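DynE8 (PDB 4AMM) is an iterative enediyne polyketide synthase of dynemicin biosynthesis, whose acyltransferase domain, the part in this chain, probably loads acyl units for chain building. Local coordinates at residues A[305-313]-A[330-340]. Residues are numbered along the deposited sequence; the frame is centred on the assembly and turned at random.
Sequences VASTVTGAW and PVRFREALGLL
Thr308 and Ala336 meet methyl to methyl in the tight, buried part of this contact, with Thr308 CG2 3.6 Å from Ala336 CB. With OG1 near +60° (chi1 66°), the Thr308 methyl swings to the helix side, while OG1 bonds to Gly174 O. Ala306 CB packs 4.0 Å from Ala336 CB. Arg332 N, just before helix 333-339, gives an almost straight hydrogen bond to Thr308 O (2.8 Å, 177° at the hydrogen). Val331 runs alongside Thr308 and touches its CB through CG1.

The other side is partly exposed, more polar and water-bridged. The extended Arg332 chain passes the Val309-Gly311 turn, and its CD approaches Val309 O. Its NH1 forms an in-plane salt bridge to the syn lone pair of Glu335 OE1 (2.8 Å), while Pro330 CG lies over the rim of one guanidinium face. A water links Val309 O to Pro330 O. Gly311 has positive phi, and a CB there would crowd Arg332 CD and Glu335 CB.

At the far end, Leu339 CD1 sits over the five-membered ring of Trp313, 4.3 Å from its centroid, in a CH-pi contact. The same methyl presses on Ala312 CA. A second water accepts weakly from Trp313 NE1 and donates to Leu339 O. With Trp313 cut back to an alanine, Leu339 CD1 would probably lose the ring face it rests on, and the water on Leu339 O its weak partner.

Strand 305-306 is an outer strand of the parallel sheet and pairs with strand 171-174. Leu173 of that strand packs on Ala336, Phe333, Leu337 and Leu340. Strand 331-332 joins the mixed sheet beside strand 235-241, so here the parallel sheet of the large alpha/beta-hydrolase-like subdomain meets the mixed sheet of the small ferredoxin-like one. Helix 319-328 covers Val309.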
loop_
_atom_site.group_PDB
_atom_site.type_symbol
_atom_site.label_atom_id
_atom_site.label_comp_id
_atom_site.label_asym_id
_atom_site.label_seq_id
_atom_site.Cartn_x
_atom_site.Cartn_y
_atom_site.Cartn_z
ATOM N N VAL A 305 7.962 -2.424 -12.634
ATOM C CA VAL A 305 7.966 -1.455 -11.505
ATOM C C VAL A 305 7.631 -0.077 -12.043
ATOM O O VAL A 305 8.330 0.403 -12.925
ATOM C CB VAL A 305 9.312 -1.458 -10.829
ATOM C CG1 VAL A 305 9.258 -0.415 -9.628
ATOM C CG2 VAL A 305 9.624 -2.791 -10.224
ATOM N N ALA A 306 6.522 0.555 -11.597
ATOM C CA ALA A 306 6.189 1.923 -11.971
ATOM C C ALA A 306 6.896 2.816 -10.942
ATOM O O ALA A 306 6.572 2.718 -9.753
ATOM C CB ALA A 306 4.672 2.111 -11.888
ATOM N N SER A 307 7.870 3.581 -11.364
ATOM C CA SER A 307 8.728 4.345 -10.445
ATOM C C SER A 307 7.996 5.616 -10.008
ATOM O O SER A 307 7.485 6.395 -10.774
ATOM C CB SER A 307 9.961 4.734 -11.193
ATOM O OG SER A 307 10.826 5.548 -10.333
ATOM N N THR A 308 8.091 5.835 -8.693
ATOM C CA THR A 308 7.694 7.131 -8.107
ATOM C C THR A 308 8.851 8.120 -8.081
ATOM O O THR A 308 8.707 9.240 -7.562
ATOM C CB THR A 308 7.103 7.006 -6.692
ATOM O OG1 THR A 308 8.064 6.562 -5.743
ATOM C CG2 THR A 308 5.866 6.106 -6.729
ATOM N N VAL A 309 9.965 7.778 -8.721
ATOM C CA VAL A 309 11.046 8.779 -8.946
ATOM C C VAL A 309 10.879 9.401 -10.324
ATOM O O VAL A 309 10.886 10.578 -10.524
ATOM C CB VAL A 309 12.445 8.140 -8.837
ATOM C CG1 VAL A 309 13.524 9.223 -8.944
ATOM C CG2 VAL A 309 12.597 7.414 -7.530
ATOM N N THR A 310 10.683 8.521 -11.325
ATOM C CA THR A 310 10.562 8.966 -12.740
ATOM C C THR A 310 9.159 9.119 -13.193
ATOM O O THR A 310 8.898 9.860 -14.165
ATOM C CB THR A 310 11.231 7.999 -13.684
ATOM O OG1 THR A 310 10.559 6.767 -13.610
ATOM C CG2 THR A 310 12.708 7.774 -13.291
ATOM N N GLY A 311 8.191 8.565 -12.468
ATOM C CA GLY A 311 6.816 8.563 -12.929
ATOM C C GLY A 311 6.613 7.785 -14.235
ATOM O O GLY A 311 5.662 8.090 -15.009
ATOM N N ALA A 312 7.494 6.833 -14.449
ATOM C CA ALA A 312 7.504 5.992 -15.678
ATOM C C ALA A 312 7.864 4.637 -15.271
ATOM O O ALA A 312 8.322 4.296 -14.190
ATOM C CB ALA A 312 8.548 6.536 -16.685
ATOM N N TRP A 313 7.580 3.693 -16.164
ATOM C CA TRP A 313 8.057 2.372 -15.928
ATOM C C TRP A 313 9.576 2.273 -15.824
ATOM O O TRP A 313 10.337 2.966 -16.592
ATOM C CB TRP A 313 7.558 1.378 -17.058
ATOM C CG TRP A 313 6.134 1.152 -17.059
ATOM C CD1 TRP A 313 5.244 1.668 -17.946
ATOM C CD2 TRP A 313 5.357 0.440 -16.080
ATOM N NE1 TRP A 313 3.970 1.302 -17.613
ATOM C CE2 TRP A 313 4.017 0.527 -16.492
ATOM C CE3 TRP A 313 5.689 -0.325 -14.937
ATOM C CZ2 TRP A 313 2.991 -0.092 -15.792
ATOM C CZ3 TRP A 313 4.690 -0.929 -14.244
ATOM C CH2 TRP A 313 3.321 -0.786 -14.673
ATOM N N PRO A 330 10.678 15.004 -6.240
ATOM C CA PRO A 330 9.339 14.701 -5.664
ATOM C C PRO A 330 8.996 13.229 -5.803
ATOM O O PRO A 330 9.485 12.535 -6.715
ATOM C CB PRO A 330 8.397 15.542 -6.496
ATOM C CG PRO A 330 9.115 15.616 -7.844
ATOM C CD PRO A 330 10.597 15.852 -7.437
ATOM N N VAL A 331 8.119 12.753 -4.976
ATOM C CA VAL A 331 7.529 11.402 -5.058
ATOM C C VAL A 331 6.355 11.483 -5.989
ATOM O O VAL A 331 5.320 12.167 -5.773
ATOM C CB VAL A 331 7.017 10.917 -3.682
ATOM C CG1 VAL A 331 6.339 9.502 -3.818
ATOM C CG2 VAL A 331 8.119 10.887 -2.667
ATOM N N ARG A 332 6.472 10.785 -7.124
ATOM C CA ARG A 332 5.454 10.825 -8.199
ATOM C C ARG A 332 4.476 9.738 -8.062
ATOM O O ARG A 332 4.328 8.831 -8.947
ATOM C CB ARG A 332 6.223 10.736 -9.556
ATOM C CG ARG A 332 7.185 11.963 -9.698
ATOM C CD ARG A 332 7.747 12.031 -11.157
ATOM N NE ARG A 332 8.474 13.300 -11.283
ATOM C CZ ARG A 332 7.884 14.497 -11.315
ATOM N NH1 ARG A 332 6.584 14.615 -11.397
ATOM N NH2 ARG A 332 8.617 15.594 -11.315
ATOM N N PHE A 333 3.730 9.716 -6.948
ATOM C CA PHE A 333 2.800 8.601 -6.730
ATOM C C PHE A 333 1.593 8.754 -7.623
ATOM O O PHE A 333 1.196 7.691 -8.156
ATOM C CB PHE A 333 2.304 8.708 -5.271
ATOM C CG PHE A 333 1.257 7.662 -4.956
ATOM C CD1 PHE A 333 1.611 6.318 -4.764
ATOM C CD2 PHE A 333 -0.073 8.007 -4.812
ATOM C CE1 PHE A 333 0.604 5.344 -4.415
ATOM C CE2 PHE A 333 -1.080 7.049 -4.528
ATOM C CZ PHE A 333 -0.725 5.724 -4.321
ATOM N N ARG A 334 1.056 9.909 -7.882
ATOM C CA ARG A 334 -0.091 10.018 -8.779
ATOM C C ARG A 334 0.265 9.457 -10.135
ATOM O O ARG A 334 -0.538 8.636 -10.733
ATOM C CB ARG A 334 -0.451 11.507 -8.909
ATOM C CG ARG A 334 -1.604 11.761 -9.935
ATOM C CD ARG A 334 -1.843 13.291 -10.044
ATOM N NE ARG A 334 -0.662 13.955 -10.493
ATOM C CZ ARG A 334 -0.235 14.050 -11.751
ATOM N NH1 ARG A 334 -1.027 13.583 -12.756
ATOM N NH2 ARG A 334 0.887 14.674 -12.083
ATOM N N GLU A 335 1.444 9.788 -10.671
ATOM C CA GLU A 335 1.793 9.332 -12.024
ATOM C C GLU A 335 2.061 7.862 -11.998
ATOM O O GLU A 335 1.576 7.091 -12.938
ATOM C CB GLU A 335 3.001 10.086 -12.579
ATOM C CG GLU A 335 2.654 11.514 -12.958
ATOM C CD GLU A 335 3.922 12.418 -12.988
ATOM O OE1 GLU A 335 4.595 12.666 -11.946
ATOM O OE2 GLU A 335 4.195 12.945 -14.080
ATOM N N ALA A 336 2.775 7.297 -11.059
ATOM C CA ALA A 336 3.087 5.905 -11.017
ATOM C C ALA A 336 1.798 5.091 -10.864
ATOM O O ALA A 336 1.630 4.058 -11.503
ATOM C CB ALA A 336 4.112 5.564 -9.881
ATOM N N LEU A 337 0.856 5.529 -10.033
ATOM C CA LEU A 337 -0.360 4.808 -9.814
ATOM C C LEU A 337 -1.174 4.803 -11.089
ATOM O O LEU A 337 -1.788 3.752 -11.404
ATOM C CB LEU A 337 -1.160 5.438 -8.633
ATOM C CG LEU A 337 -2.470 4.778 -8.286
ATOM C CD1 LEU A 337 -2.278 3.402 -7.735
ATOM C CD2 LEU A 337 -3.273 5.717 -7.289
ATOM N N GLY A 338 -1.162 5.871 -11.815
ATOM C CA GLY A 338 -1.906 5.958 -13.079
ATOM C C GLY A 338 -1.298 4.978 -14.072
ATOM O O GLY A 338 -2.083 4.453 -14.938
ATOM N N LEU A 339 -0.016 4.671 -14.008
ATOM C CA LEU A 339 0.593 3.723 -14.967
ATOM C C LEU A 339 0.161 2.333 -14.651
ATOM O O LEU A 339 0.060 1.477 -15.576
ATOM C CB LEU A 339 2.123 3.775 -14.866
ATOM C CG LEU A 339 2.772 4.967 -15.518
ATOM C CD1 LEU A 339 4.259 4.824 -15.175
ATOM C CD2 LEU A 339 2.602 4.959 -17.052
ATOM N N LEU A 340 -0.004 1.983 -13.386
ATOM C CA LEU A 340 -0.258 0.617 -12.986
ATOM C C LEU A 340 -1.707 0.319 -13.287
ATOM O O LEU A 340 -2.595 0.804 -12.636
ATOM C CB LEU A 340 0.180 0.474 -11.480
ATOM C CG LEU A 340 0.151 -0.849 -10.760
ATOM C CD1 LEU A 340 0.902 -2.001 -11.498
ATOM C CD2 LEU A 340 0.662 -0.646 -9.305
HETATM O O HOH W 1 11.307 12.623 -8.732
HETATM O O HOH W 2 0.540 1.503 -18.166
#